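Local coordinates for protein 3,4-dihydroxybenzoate decarboxylase (Enterobacter cloacae, PDB 5NY5) that catalyses the decarboxylation of 3,4-dihydroxybenzoate and, in reverse, the para-carboxylation of catechols, as a prenylated-FMN-dependent, metal-binding enzyme of the UbiD family, at residues G74-R79 and I216-C221; E80-L85 and S91-H96; Q383-A388 and K458-C463; N397-D402 and W415-R420. All coordinates share one frame; numbering follows the deposited sequence.

Contact 1: residues G74-R79 and I216-C221; sequences GMHASR and IYIGAC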
loop_
_atom_site.group_PDB
_atom_site.type_symbol
_atom_site.label_atom_id
_atom_site.label_comp_id
_atom_site.label_asym_id
_atom_site.label_seq_id
_atom_site.Cartn_x
_atom_site.Cartn_y
_atom_site.Cartn_z
ATOM N N GLY A 74 -37.624 -9.847 -25.336
ATOM C CA GLY A 74 -37.560 -8.606 -24.596
ATOM C C GLY A 74 -38.625 -8.401 -23.546
ATOM O O GLY A 74 -38.775 -7.274 -23.059
HETATM N N MSE A 75 -39.356 -9.443 -23.171
HETATM C CA MSE A 75 -40.486 -9.291 -22.262
HETATM C C MSE A 75 -40.051 -8.750 -20.904
HETATM O O MSE A 75 -40.715 -7.888 -20.337
HETATM C CB MSE A 75 -41.215 -10.629 -22.101
HETATM C CG MSE A 75 -42.623 -10.539 -21.518
HETATM SE SE MSE A 75 -43.892 -9.441 -22.536
HETATM C CE MSE A 75 -43.336 -9.874 -24.316
ATOM N N HIS A 76 -38.926 -9.243 -20.393
ATOM C CA HIS A 76 -38.391 -8.784 -19.119
ATOM C C HIS A 76 -37.234 -7.808 -19.285
ATOM O O HIS A 76 -36.535 -7.526 -18.308
ATOM C CB HIS A 76 -37.938 -9.973 -18.267
ATOM C CG HIS A 76 -38.840 -11.163 -18.354
ATOM N ND1 HIS A 76 -38.595 -12.220 -19.203
ATOM C CD2 HIS A 76 -39.982 -11.468 -17.695
ATOM C CE1 HIS A 76 -39.548 -13.124 -19.065
ATOM N NE2 HIS A 76 -40.402 -12.691 -18.156
ATOM N N ALA A 77 -37.018 -7.284 -20.491
ATOM C CA ALA A 77 -35.869 -6.424 -20.773
ATOM C C ALA A 77 -36.083 -4.977 -20.351
ATOM O O ALA A 77 -35.682 -4.058 -21.065
ATOM C CB ALA A 77 -35.528 -6.506 -22.258
ATOM N N SER A 78 -36.706 -4.753 -19.195
ATOM C CA SER A 78 -36.940 -3.413 -18.673
ATOM C C SER A 78 -37.436 -3.492 -17.235
ATOM O O SER A 78 -38.341 -4.272 -16.928
ATOM C CB SER A 78 -37.951 -2.658 -19.540
ATOM O OG SER A 78 -38.495 -1.552 -18.845
ATOM N N ARG A 79 -36.847 -2.694 -16.344
ATOM C CA ARG A 79 -37.318 -2.692 -14.965
ATOM C C ARG A 79 -38.697 -2.057 -14.863
ATOM O O ARG A 79 -39.543 -2.521 -14.092
ATOM C CB ARG A 79 -36.316 -1.972 -14.060
ATOM C CG ARG A 79 -36.777 -1.843 -12.615
ATOM C CD ARG A 79 -35.734 -1.173 -11.739
ATOM N NE ARG A 79 -34.841 -2.144 -11.117
ATOM C CZ ARG A 79 -34.905 -2.502 -9.842
ATOM N NH1 ARG A 79 -35.813 -1.963 -9.044
ATOM N NH2 ARG A 79 -34.057 -3.394 -9.362
ATOM N N ILE A 216 -44.255 -15.849 -13.393
ATOM C CA ILE A 216 -43.644 -17.161 -13.212
ATOM C C ILE A 216 -42.143 -17.085 -13.457
ATOM O O ILE A 216 -41.341 -17.546 -12.637
ATOM C CB ILE A 216 -44.314 -18.198 -14.129
ATOM C CG1 ILE A 216 -45.791 -18.358 -13.766
ATOM C CG2 ILE A 216 -43.588 -19.526 -14.039
ATOM C CD1 ILE A 216 -46.506 -19.441 -14.549
ATOM N N TYR A 217 -41.742 -16.505 -14.589
ATOM C CA TYR A 217 -40.322 -16.385 -14.904
ATOM C C TYR A 217 -39.571 -15.630 -13.813
ATOM O O TYR A 217 -38.457 -16.010 -13.439
ATOM C CB TYR A 217 -40.144 -15.685 -16.251
ATOM C CG TYR A 217 -40.159 -16.602 -17.452
ATOM C CD1 TYR A 217 -39.360 -17.734 -17.497
ATOM C CD2 TYR A 217 -40.968 -16.328 -18.545
ATOM C CE1 TYR A 217 -39.366 -18.568 -18.598
ATOM C CE2 TYR A 217 -40.982 -17.157 -19.649
ATOM C CZ TYR A 217 -40.182 -18.275 -19.671
ATOM O OH TYR A 217 -40.197 -19.100 -20.768
ATOM N N ILE A 218 -40.172 -14.562 -13.288
ATOM C CA ILE A 218 -39.490 -13.726 -12.306
ATOM C C ILE A 218 -39.431 -14.428 -10.956
ATOM O O ILE A 218 -38.376 -14.486 -10.314
ATOM C CB ILE A 218 -40.183 -12.355 -12.201
ATOM C CG1 ILE A 218 -40.029 -11.582 -13.512
ATOM C CG2 ILE A 218 -39.626 -11.560 -11.035
ATOM C CD1 ILE A 218 -40.857 -10.320 -13.575
ATOM N N GLY A 219 -40.561 -14.974 -10.506
ATOM C CA GLY A 219 -40.595 -15.622 -9.208
ATOM C C GLY A 219 -39.759 -16.883 -9.137
ATOM O O GLY A 219 -39.267 -17.245 -8.064
ATOM N N ALA A 220 -39.575 -17.563 -10.269
ATOM C CA ALA A 220 -38.831 -18.816 -10.276
ATOM C C ALA A 220 -37.358 -18.628 -9.940
ATOM O O ALA A 220 -36.685 -19.604 -9.595
ATOM C CB ALA A 220 -38.963 -19.500 -11.636
ATOM N N CYS A 221 -36.844 -17.404 -10.034
ATOM C CA CYS A 221 -35.432 -17.148 -9.789
ATOM C C CYS A 221 -35.107 -16.929 -8.318
ATOM O O CYS A 221 -33.926 -16.831 -7.973
ATOM C CB CYS A 221 -34.973 -15.936 -10.601
ATOM S SG CYS A 221 -35.122 -16.157 -12.383
#

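Contact 2: residues E80-L85 and S91-H96; sequences ERAALL and SKLAQH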
loop_
_atom_site.group_PDB
_atom_site.type_symbol
_atom_site.label_atom_id
_atom_site.label_comp_id
_atom_site.label_asym_id
_atom_site.label_seq_id
_atom_site.Cartn_x
_atom_site.Cartn_y
_atom_site.Cartn_z
ATOM N N GLU A 80 -38.945 -1.004 -15.643
ATOM C CA GLU A 80 -40.273 -0.405 -15.674
ATOM C C GLU A 80 -41.303 -1.402 -16.186
ATOM O O GLU A 80 -42.381 -1.554 -15.602
ATOM C CB GLU A 80 -40.271 0.854 -16.544
ATOM C CG GLU A 80 -39.690 2.097 -15.875
ATOM C CD GLU A 80 -38.173 2.091 -15.827
ATOM O OE1 GLU A 80 -37.549 1.446 -16.696
ATOM O OE2 GLU A 80 -37.604 2.733 -14.918
ATOM N N ARG A 81 -40.980 -2.097 -17.278
ATOM C CA ARG A 81 -41.915 -3.062 -17.845
ATOM C C ARG A 81 -42.228 -4.174 -16.854
ATOM O O ARG A 81 -43.388 -4.583 -16.714
ATOM C CB ARG A 81 -41.353 -3.638 -19.145
ATOM C CG ARG A 81 -42.121 -4.832 -19.675
ATOM C CD ARG A 81 -42.148 -4.866 -21.194
ATOM N NE ARG A 81 -40.861 -5.209 -21.786
ATOM C CZ ARG A 81 -40.022 -4.330 -22.325
ATOM N NH1 ARG A 81 -40.330 -3.042 -22.350
ATOM N NH2 ARG A 81 -38.876 -4.741 -22.844
ATOM N N ALA A 82 -41.211 -4.669 -16.148
ATOM C CA ALA A 82 -41.444 -5.704 -15.149
ATOM C C ALA A 82 -42.302 -5.183 -14.005
ATOM O O ALA A 82 -43.167 -5.904 -13.494
ATOM C CB ALA A 82 -40.112 -6.235 -14.622
ATOM N N ALA A 83 -42.079 -3.936 -13.588
ATOM C CA ALA A 83 -42.876 -3.371 -12.507
ATOM C C ALA A 83 -44.323 -3.170 -12.935
ATOM O O ALA A 83 -45.249 -3.402 -12.151
ATOM C CB ALA A 83 -42.264 -2.053 -12.040
ATOM N N LEU A 84 -44.534 -2.737 -14.178
ATOM C CA LEU A 84 -45.889 -2.597 -14.694
ATOM C C LEU A 84 -46.571 -3.951 -14.817
ATOM O O LEU A 84 -47.767 -4.080 -14.530
ATOM C CB LEU A 84 -45.853 -1.881 -16.041
ATOM C CG LEU A 84 -47.136 -1.825 -16.868
ATOM C CD1 LEU A 84 -48.230 -1.080 -16.123
ATOM C CD2 LEU A 84 -46.852 -1.170 -18.205
ATOM N N LEU A 85 -45.825 -4.977 -15.228
ATOM C CA LEU A 85 -46.376 -6.321 -15.334
ATOM C C LEU A 85 -46.724 -6.927 -13.984
ATOM O O LEU A 85 -47.363 -7.984 -13.949
ATOM C CB LEU A 85 -45.391 -7.235 -16.063
ATOM C CG LEU A 85 -45.293 -7.059 -17.577
ATOM C CD1 LEU A 85 -44.081 -7.792 -18.124
ATOM C CD2 LEU A 85 -46.565 -7.552 -18.249
ATOM N N SER A 91 -38.820 1.184 -8.396
ATOM C CA SER A 91 -37.842 1.256 -7.317
ATOM C C SER A 91 -38.173 0.283 -6.193
ATOM O O SER A 91 -37.266 -0.199 -5.506
ATOM C CB SER A 91 -37.751 2.683 -6.779
ATOM O OG SER A 91 -38.974 3.086 -6.190
ATOM N N LYS A 92 -39.454 -0.018 -5.993
ATOM C CA LYS A 92 -39.892 -0.974 -4.986
ATOM C C LYS A 92 -40.138 -2.360 -5.567
ATOM O O LYS A 92 -40.768 -3.194 -4.910
ATOM C CB LYS A 92 -41.159 -0.467 -4.295
ATOM C CG LYS A 92 -40.991 0.863 -3.588
ATOM C CD LYS A 92 -42.282 1.279 -2.906
ATOM C CE LYS A 92 -42.119 2.588 -2.150
ATOM N NZ LYS A 92 -43.331 2.921 -1.347
ATOM N N LEU A 93 -39.648 -2.623 -6.780
ATOM C CA LEU A 93 -39.947 -3.886 -7.447
ATOM C C LEU A 93 -39.381 -5.073 -6.677
ATOM O O LEU A 93 -40.047 -6.106 -6.537
ATOM C CB LEU A 93 -39.405 -3.857 -8.875
ATOM C CG LEU A 93 -39.604 -5.100 -9.738
ATOM C CD1 LEU A 93 -41.065 -5.499 -9.776
ATOM C CD2 LEU A 93 -39.088 -4.847 -11.141
ATOM N N ALA A 94 -38.154 -4.947 -6.167
ATOM C CA ALA A 94 -37.555 -6.053 -5.429
ATOM C C ALA A 94 -38.291 -6.305 -4.119
ATOM O O ALA A 94 -38.418 -7.455 -3.685
ATOM C CB ALA A 94 -36.076 -5.775 -5.174
ATOM N N GLN A 95 -38.788 -5.243 -3.480
ATOM C CA GLN A 95 -39.557 -5.419 -2.254
ATOM C C GLN A 95 -40.887 -6.103 -2.531
ATOM O O GLN A 95 -41.293 -7.006 -1.792
ATOM C CB GLN A 95 -39.793 -4.072 -1.575
ATOM C CG GLN A 95 -40.833 -4.128 -0.464
ATOM C CD GLN A 95 -40.978 -2.813 0.275
ATOM O OE1 GLN A 95 -40.883 -1.738 -0.318
ATOM N NE2 GLN A 95 -41.202 -2.892 1.582
ATOM N N HIS A 96 -41.578 -5.681 -3.593
ATOM C CA HIS A 96 -42.893 -6.232 -3.895
ATOM C C HIS A 96 -42.826 -7.736 -4.119
ATOM O O HIS A 96 -43.685 -8.483 -3.635
ATOM C CB HIS A 96 -43.480 -5.527 -5.116
ATOM C CG HIS A 96 -44.870 -5.959 -5.455
ATOM N ND1 HIS A 96 -45.139 -6.934 -6.391
ATOM C CD2 HIS A 96 -46.070 -5.547 -4.986
ATOM C CE1 HIS A 96 -46.446 -7.105 -6.484
ATOM N NE2 HIS A 96 -47.033 -6.276 -5.640
#

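Contact 3: residues Q383-A388 and K458-C463; sequences QAALIA and KTIFDC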
loop_
_atom_site.group_PDB
_atom_site.type_symbol
_atom_site.label_atom_id
_atom_site.label_comp_id
_atom_site.label_asym_id
_atom_site.label_seq_id
_atom_site.Cartn_x
_atom_site.Cartn_y
_atom_site.Cartn_z
ATOM N N GLN A 383 -19.928 -2.044 6.856
ATOM C CA GLN A 383 -20.624 -3.237 7.318
ATOM C C GLN A 383 -21.693 -3.660 6.320
ATOM O O GLN A 383 -21.840 -4.852 6.027
ATOM C CB GLN A 383 -21.240 -2.989 8.694
ATOM C CG GLN A 383 -21.877 -4.218 9.319
ATOM C CD GLN A 383 -20.865 -5.313 9.612
ATOM O OE1 GLN A 383 -19.712 -5.038 9.936
ATOM N NE2 GLN A 383 -21.296 -6.562 9.492
ATOM N N ALA A 384 -22.433 -2.694 5.772
ATOM C CA ALA A 384 -23.448 -3.015 4.774
ATOM C C ALA A 384 -22.826 -3.634 3.530
ATOM O O ALA A 384 -23.397 -4.552 2.932
ATOM C CB ALA A 384 -24.238 -1.761 4.408
ATOM N N ALA A 385 -21.651 -3.143 3.125
ATOM C CA ALA A 385 -20.977 -3.702 1.959
ATOM C C ALA A 385 -20.490 -5.118 2.229
ATOM O O ALA A 385 -20.570 -5.986 1.353
ATOM C CB ALA A 385 -19.814 -2.803 1.544
ATOM N N LEU A 386 -19.988 -5.369 3.436
ATOM C CA LEU A 386 -19.547 -6.715 3.785
ATOM C C LEU A 386 -20.714 -7.694 3.815
ATOM O O LEU A 386 -20.558 -8.862 3.444
ATOM C CB LEU A 386 -18.828 -6.697 5.131
ATOM C CG LEU A 386 -17.552 -5.857 5.164
ATOM C CD1 LEU A 386 -16.959 -5.832 6.560
ATOM C CD2 LEU A 386 -16.549 -6.388 4.162
ATOM N N ILE A 387 -21.887 -7.242 4.257
ATOM C CA ILE A 387 -23.042 -8.132 4.305
ATOM C C ILE A 387 -23.456 -8.537 2.896
ATOM O O ILE A 387 -23.721 -9.714 2.625
ATOM C CB ILE A 387 -24.200 -7.472 5.071
ATOM C CG1 ILE A 387 -23.818 -7.249 6.531
ATOM C CG2 ILE A 387 -25.439 -8.334 4.997
ATOM C CD1 ILE A 387 -24.819 -6.420 7.300
ATOM N N ALA A 388 -23.499 -7.574 1.976
ATOM C CA ALA A 388 -23.877 -7.877 0.600
ATOM C C ALA A 388 -22.878 -8.825 -0.050
ATOM O O ALA A 388 -23.267 -9.789 -0.720
ATOM C CB ALA A 388 -23.995 -6.584 -0.206
ATOM N N LYS A 458 -11.990 -7.899 -4.965
ATOM C CA LYS A 458 -13.283 -7.259 -4.804
ATOM C C LYS A 458 -13.083 -5.915 -4.124
ATOM O O LYS A 458 -12.314 -5.805 -3.169
ATOM C CB LYS A 458 -14.229 -8.151 -4.001
ATOM C CG LYS A 458 -14.351 -9.550 -4.587
ATOM C CD LYS A 458 -15.560 -10.299 -4.061
ATOM C CE LYS A 458 -15.729 -11.625 -4.783
ATOM N NZ LYS A 458 -17.014 -12.289 -4.432
ATOM N N THR A 459 -13.756 -4.889 -4.633
ATOM C CA THR A 459 -13.480 -3.514 -4.248
ATOM C C THR A 459 -14.738 -2.860 -3.703
ATOM O O THR A 459 -15.816 -2.981 -4.293
ATOM C CB THR A 459 -12.939 -2.713 -5.438
ATOM O OG1 THR A 459 -11.829 -3.411 -6.014
ATOM C CG2 THR A 459 -12.473 -1.343 -4.988
ATOM N N ILE A 460 -14.593 -2.163 -2.585
ATOM C CA ILE A 460 -15.670 -1.397 -1.976
ATOM C C ILE A 460 -15.356 0.078 -2.187
ATOM O O ILE A 460 -14.379 0.600 -1.637
ATOM C CB ILE A 460 -15.830 -1.727 -0.486
ATOM C CG1 ILE A 460 -16.096 -3.220 -0.296
ATOM C CG2 ILE A 460 -16.942 -0.901 0.124
ATOM C CD1 ILE A 460 -16.149 -3.666 1.161
ATOM N N PHE A 461 -16.173 0.751 -2.988
ATOM C CA PHE A 461 -16.075 2.193 -3.183
ATOM C C PHE A 461 -17.038 2.863 -2.212
ATOM O O PHE A 461 -18.258 2.768 -2.379
ATOM C CB PHE A 461 -16.402 2.578 -4.624
ATOM C CG PHE A 461 -15.459 2.008 -5.641
ATOM C CD1 PHE A 461 -14.370 2.740 -6.087
ATOM C CD2 PHE A 461 -15.671 0.750 -6.170
ATOM C CE1 PHE A 461 -13.508 2.219 -7.032
ATOM C CE2 PHE A 461 -14.812 0.225 -7.115
ATOM C CZ PHE A 461 -13.729 0.961 -7.546
ATOM N N ASP A 462 -16.498 3.532 -1.200
ATOM C CA ASP A 462 -17.319 4.233 -0.215
ATOM C C ASP A 462 -17.488 5.675 -0.672
ATOM O O ASP A 462 -16.613 6.515 -0.460
ATOM C CB ASP A 462 -16.698 4.154 1.174
ATOM C CG ASP A 462 -17.498 4.914 2.214
ATOM O OD1 ASP A 462 -16.921 5.264 3.263
ATOM O OD2 ASP A 462 -18.700 5.170 1.986
ATOM N N CYS A 463 -18.628 5.966 -1.297
ATOM C CA CYS A 463 -18.940 7.307 -1.764
ATOM C C CYS A 463 -19.963 8.000 -0.880
ATOM O O CYS A 463 -20.650 8.916 -1.340
ATOM C CB CYS A 463 -19.437 7.265 -3.206
ATOM S SG CYS A 463 -18.299 6.447 -4.310
#

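Contact 4: residues N397-D402 and W415-R420; sequences NIILVD and WAMTTR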
loop_
_atom_site.group_PDB
_atom_site.type_symbol
_atom_site.label_atom_id
_atom_site.label_comp_id
_atom_site.label_asym_id
_atom_site.label_seq_id
_atom_site.Cartn_x
_atom_site.Cartn_y
_atom_site.Cartn_z
ATOM N N ASN A 397 -17.898 -5.801 -7.126
ATOM C CA ASN A 397 -17.676 -4.466 -6.596
ATOM C C ASN A 397 -18.941 -3.947 -5.930
ATOM O O ASN A 397 -20.058 -4.311 -6.306
ATOM C CB ASN A 397 -17.227 -3.499 -7.694
ATOM C CG ASN A 397 -15.881 -3.869 -8.276
ATOM O OD1 ASN A 397 -14.982 -4.298 -7.557
ATOM N ND2 ASN A 397 -15.739 -3.714 -9.583
ATOM N N ILE A 398 -18.747 -3.096 -4.930
ATOM C CA ILE A 398 -19.829 -2.430 -4.221
ATOM C C ILE A 398 -19.570 -0.933 -4.263
ATOM O O ILE A 398 -18.433 -0.487 -4.087
ATOM C CB ILE A 398 -19.943 -2.915 -2.760
ATOM C CG1 ILE A 398 -20.208 -4.419 -2.707
ATOM C CG2 ILE A 398 -21.027 -2.150 -2.022
ATOM C CD1 ILE A 398 -21.504 -4.826 -3.343
ATOM N N ILE A 399 -20.623 -0.157 -4.498
ATOM C CA ILE A 399 -20.568 1.291 -4.381
ATOM C C ILE A 399 -21.595 1.715 -3.344
ATOM O O ILE A 399 -22.766 1.334 -3.432
ATOM C CB ILE A 399 -20.820 1.984 -5.732
ATOM C CG1 ILE A 399 -19.708 1.620 -6.716
ATOM C CG2 ILE A 399 -20.884 3.484 -5.549
ATOM C CD1 ILE A 399 -19.902 2.171 -8.098
ATOM N N LEU A 400 -21.148 2.484 -2.356
ATOM C CA LEU A 400 -22.001 3.006 -1.299
ATOM C C LEU A 400 -22.301 4.475 -1.567
ATOM O O LEU A 400 -21.381 5.268 -1.772
ATOM C CB LEU A 400 -21.320 2.856 0.063
ATOM C CG LEU A 400 -20.832 1.469 0.480
ATOM C CD1 LEU A 400 -19.798 1.586 1.581
ATOM C CD2 LEU A 400 -21.999 0.622 0.943
ATOM N N VAL A 401 -23.583 4.836 -1.561
ATOM C CA VAL A 401 -24.014 6.215 -1.750
ATOM C C VAL A 401 -25.078 6.541 -0.709
ATOM O O VAL A 401 -25.651 5.656 -0.076
ATOM C CB VAL A 401 -24.554 6.476 -3.171
ATOM C CG1 VAL A 401 -23.483 6.219 -4.208
ATOM C CG2 VAL A 401 -25.763 5.608 -3.437
ATOM N N ASP A 402 -25.343 7.837 -0.547
ATOM C CA ASP A 402 -26.316 8.319 0.420
ATOM C C ASP A 402 -27.715 8.365 -0.193
ATOM O O ASP A 402 -27.924 8.064 -1.369
ATOM C CB ASP A 402 -25.910 9.693 0.945
ATOM C CG ASP A 402 -24.603 9.660 1.705
ATOM O OD1 ASP A 402 -24.562 9.044 2.790
ATOM O OD2 ASP A 402 -23.620 10.257 1.219
ATOM N N TRP A 415 -21.202 10.797 -10.243
ATOM C CA TRP A 415 -21.109 12.065 -9.525
ATOM C C TRP A 415 -20.677 11.846 -8.080
ATOM O O TRP A 415 -19.789 12.540 -7.574
ATOM C CB TRP A 415 -22.446 12.803 -9.577
ATOM C CG TRP A 415 -22.474 14.021 -8.705
ATOM C CD1 TRP A 415 -21.989 15.257 -9.012
ATOM C CD2 TRP A 415 -23.012 14.119 -7.381
ATOM N NE1 TRP A 415 -22.191 16.119 -7.964
ATOM C CE2 TRP A 415 -22.816 15.444 -6.950
ATOM C CE3 TRP A 415 -23.636 13.217 -6.520
ATOM C CZ2 TRP A 415 -23.226 15.887 -5.697
ATOM C CZ3 TRP A 415 -24.040 13.659 -5.276
ATOM C CH2 TRP A 415 -23.833 14.981 -4.876
ATOM N N ALA A 416 -21.310 10.892 -7.392
ATOM C CA ALA A 416 -20.895 10.570 -6.031
ATOM C C ALA A 416 -19.455 10.081 -5.993
ATOM O O ALA A 416 -18.734 10.344 -5.024
ATOM C CB ALA A 416 -21.828 9.519 -5.433
HETATM N N MSE A 417 -19.019 9.389 -7.041
HETATM C CA MSE A 417 -17.656 8.892 -7.156
HETATM C C MSE A 417 -16.666 9.991 -7.508
HETATM O O MSE A 417 -15.458 9.776 -7.484
HETATM C CB MSE A 417 -17.583 7.786 -8.206
HETATM C CG MSE A 417 -18.267 6.511 -7.784
HETATM SE SE MSE A 417 -17.264 4.927 -8.265
HETATM C CE MSE A 417 -17.938 4.669 -10.064
ATOM N N THR A 418 -17.185 11.171 -7.840
ATOM C CA THR A 418 -16.358 12.313 -8.207
ATOM C C THR A 418 -16.219 13.327 -7.078
ATOM O O THR A 418 -15.110 13.786 -6.794
ATOM C CB THR A 418 -16.933 12.991 -9.458
ATOM O OG1 THR A 418 -16.691 12.168 -10.604
ATOM C CG2 THR A 418 -16.298 14.341 -9.681
ATOM N N THR A 419 -17.318 13.675 -6.413
ATOM C CA THR A 419 -17.311 14.730 -5.409
ATOM C C THR A 419 -17.426 14.216 -3.983
ATOM O O THR A 419 -17.384 15.021 -3.050
ATOM C CB THR A 419 -18.449 15.722 -5.670
ATOM O OG1 THR A 419 -19.702 15.108 -5.344
ATOM C CG2 THR A 419 -18.460 16.149 -7.127
ATOM N N ARG A 420 -17.582 12.911 -3.785
ATOM C CA ARG A 420 -17.778 12.338 -2.460
ATOM C C ARG A 420 -16.849 11.157 -2.252
ATOM O O ARG A 420 -17.230 10.128 -1.685
ATOM C CB ARG A 420 -19.235 11.937 -2.252
ATOM C CG ARG A 420 -20.168 13.121 -2.128
ATOM C CD ARG A 420 -21.618 12.700 -2.046
ATOM N NE ARG A 420 -22.469 13.828 -1.687
ATOM C CZ ARG A 420 -23.782 13.748 -1.511
ATOM N NH1 ARG A 420 -24.403 12.589 -1.661
ATOM N NH2 ARG A 420 -24.471 14.831 -1.184
HETATM O O HOH W 1 -23.325 9.840 -1.221
#

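Contact 1: residues G74-R79 and I216-C221
His-76 reaches across from the loop 74-79 and brings its imidazole up to Tyr-217 and Ile-218 of the helix in 216-221. Its CB already points at that helix. CG stands beside the backbone N (chi1 -39°), and chi2 of 96° turns the ring so that its far side meets the helix. Past CG the two sides of the ring part company. CD2 comes 4.2 Å from CG1 of Ile-218, whose side chain runs past the histidine in the opposite direction. ND1 is hydrogen-bonded to Glu-326, which fixes the rotation of the ring. CE1 makes the closest approach, 3.5 Å from CD2 of Tyr-217. NE2 lies 3.6 Å from CB of Tyr-217. The tyrosine thus meets the rim of the imidazole, near its plane. The two rings have centroids 5.4 Å apart and planes at 82°, an oblique pairing. One face of the imidazole is covered by CB of Met-75, a selenomethionine, 4.2 Å above its centre. Tyr-217 is held at its far end by a hydrogen bond from OH to Leu-151 O. It also packs close to Ile-169, a residue of the prenylated FMN site, which is consistent with second-shell packing beside that site. The loop joins strand 70-73 to helix 79-84. Strand 316-319, through Gln-318, and helix 324-346, through Glu-326 and Leu-330, close around it.

Contact 2: residues E80-L85 and S91-H96
Leu-93 spreads its two methyls over Ala-82 and Ala-83, and its torsions set the fork. CG is anti to the backbone N (chi1 179°), which carries the branch out from its helix towards the other one. With chi2 at 54°, CD2 prolongs the chain away from CA while CD1 turns off to one side. CD2 therefore reaches CB of Ala-82 at 3.9 Å and also lies 4.0 Å from the backbone N of Ala-83. CD1 meets the next residue along, 3.9 Å from CA of Ala-83 and 4.3 Å from its CB. The leucine thus sits on the backbone between two small residues as much as on their side chains. With only methyl groups on the alanines, the backbones come close: the CA atoms of Ala-83 and Leu-93 are 5.9 Å apart. No hydrogen bond crosses the contact, which is purely apolar and buried. Each helix is tied by its own backbone bonds, such as Leu-84 N to Glu-80 O and His-96 N to Lys-92 O. Lys-92 occupies the N-cap position of the second helix. The two helices, 79-84 and 93-101, are consecutive and joined by a short loop, in the UbiD N-terminal region. Helix 324-346 lies against both, with Thr-329 touching Ala-82 and Leu-333 touching Leu-93. On another side, helix 8-16 packs against Arg-81 and Leu-85.

Contact 3: residues Q383-A388 and K458-C463
Ile-460 pushes its branched side chain from the strand against Ala-385 and Leu-386 of the helix, and the contact between the segments is wholly apolar. The CB of Ala-385 nests between two methyls of the isoleucine. It lies 3.7 Å from CG2 and 3.8 Å from CD1 of Ile-460. The fork takes this shape because CG1 of Ile-460 is anti to the carbonyl carbon (chi1 -58°) and CG2 is anti to the backbone N. The longer arm then runs on extended, and CD1 ends 4.1 Å from CD2 of Leu-386. The leucine and isoleucine side chains cross at about a right angle and touch through these two methyls. All three residues are buried.

No backbone hydrogen bond joins helix and strand. The helix bonds within itself and the strand to its neighbours in the sheet. The helix has its usual bonds, such as Ile-387 N to Gln-383 O at 3.0 Å. On the strand, Ile-460 is bonded to Thr-428 of strand 427-434, while Thr-459 and Phe-461 bond to Ile-398 of strand 397-401.

Leu-386 also packs on Leu-430 of the second subunit, and Gln-383 NE2 bonds to Leu-389 O of that same subunit.

Helix 380-391 is the connection of a beta-alpha-beta crossover between parallel strands 365-370 and 397-401. It lies across one face of the sheet, where Ala-385 also touches Ile-398 and Leu-400. Helix 324-346 flanks it through Ile-387 and Ala-388.

Contact 4: residues N397-D402 and W415-R420
Ile-399 and Met-417, a selenomethionine, cross at about a right angle. The methionine chain bends at chi2 (-139°) and chi3 (-87°), which swings its tip over to the strand. There CE lies 3.7 Å and SE 3.8 Å from CD1 of Ile-399. Two residues further along the strand, CG1 of Val-401 meets CB of Ala-416 at 3.9 Å. These two pairs pack helix 410-419 on the sheet face opposite to helix 380-391, which is met by Ile-398 and Leu-400. Strand 397-401 runs between parallel neighbours 365-370 and 455-462, so this is a sheet with helices on both faces, in the UbiD C-terminal region. Next to Val-401, Asp-402 approaches Arg-420 at a slant, with carboxylate and guanidinium planes 75° apart. OD2 of Asp-402 stands 3.8 Å from NH1 of Arg-420, well out of the guanidinium plane. This long salt bridge is electrostatic, and no N-H points at the oxygen. A water bridges the two residues: it accepts from Arg-420 NH1 at 3.0 Å and from Asp-402 N at 2.9 Å. Its approach to Asp-402 OD2 is doubtfully short. Both groups have firmer partners elsewhere, Val-465 N for Asp-402 OD2, Phe-473 O for Arg-420 NH2 and Asp-404 for its NH1. CH2 of Trp-415 sits over the centre of the Arg-420 guanidinium, 3.5 Å above its plane. Trp-415 NE1 donates to Pro-291 O of the third subunit.

In the fold
The four contacts form two pairs. Contacts 1 and 2 have centres 10 Å apart, and contact 2 is nested within the chain loop that contact 1 closes. Arg-81 joins them through bonds to the carbonyls of Gly-74 and Met-75. Contacts 3 and 4, with centres 11 Å apart, share the five-stranded sheet of the C-terminal region. Contact 4 is nested within the chain loop that contact 3 closes, and neighbouring strands 397-401 and 455-462 bond directly. The pairs follow each other along the chain, with centres 24 to 28 Å apart. Contact 1 lies near the chain centre beside residues of the cofactor site, and contact 2 is further out. The second pair lies away from that site and reaches the third subunit of the hexamer.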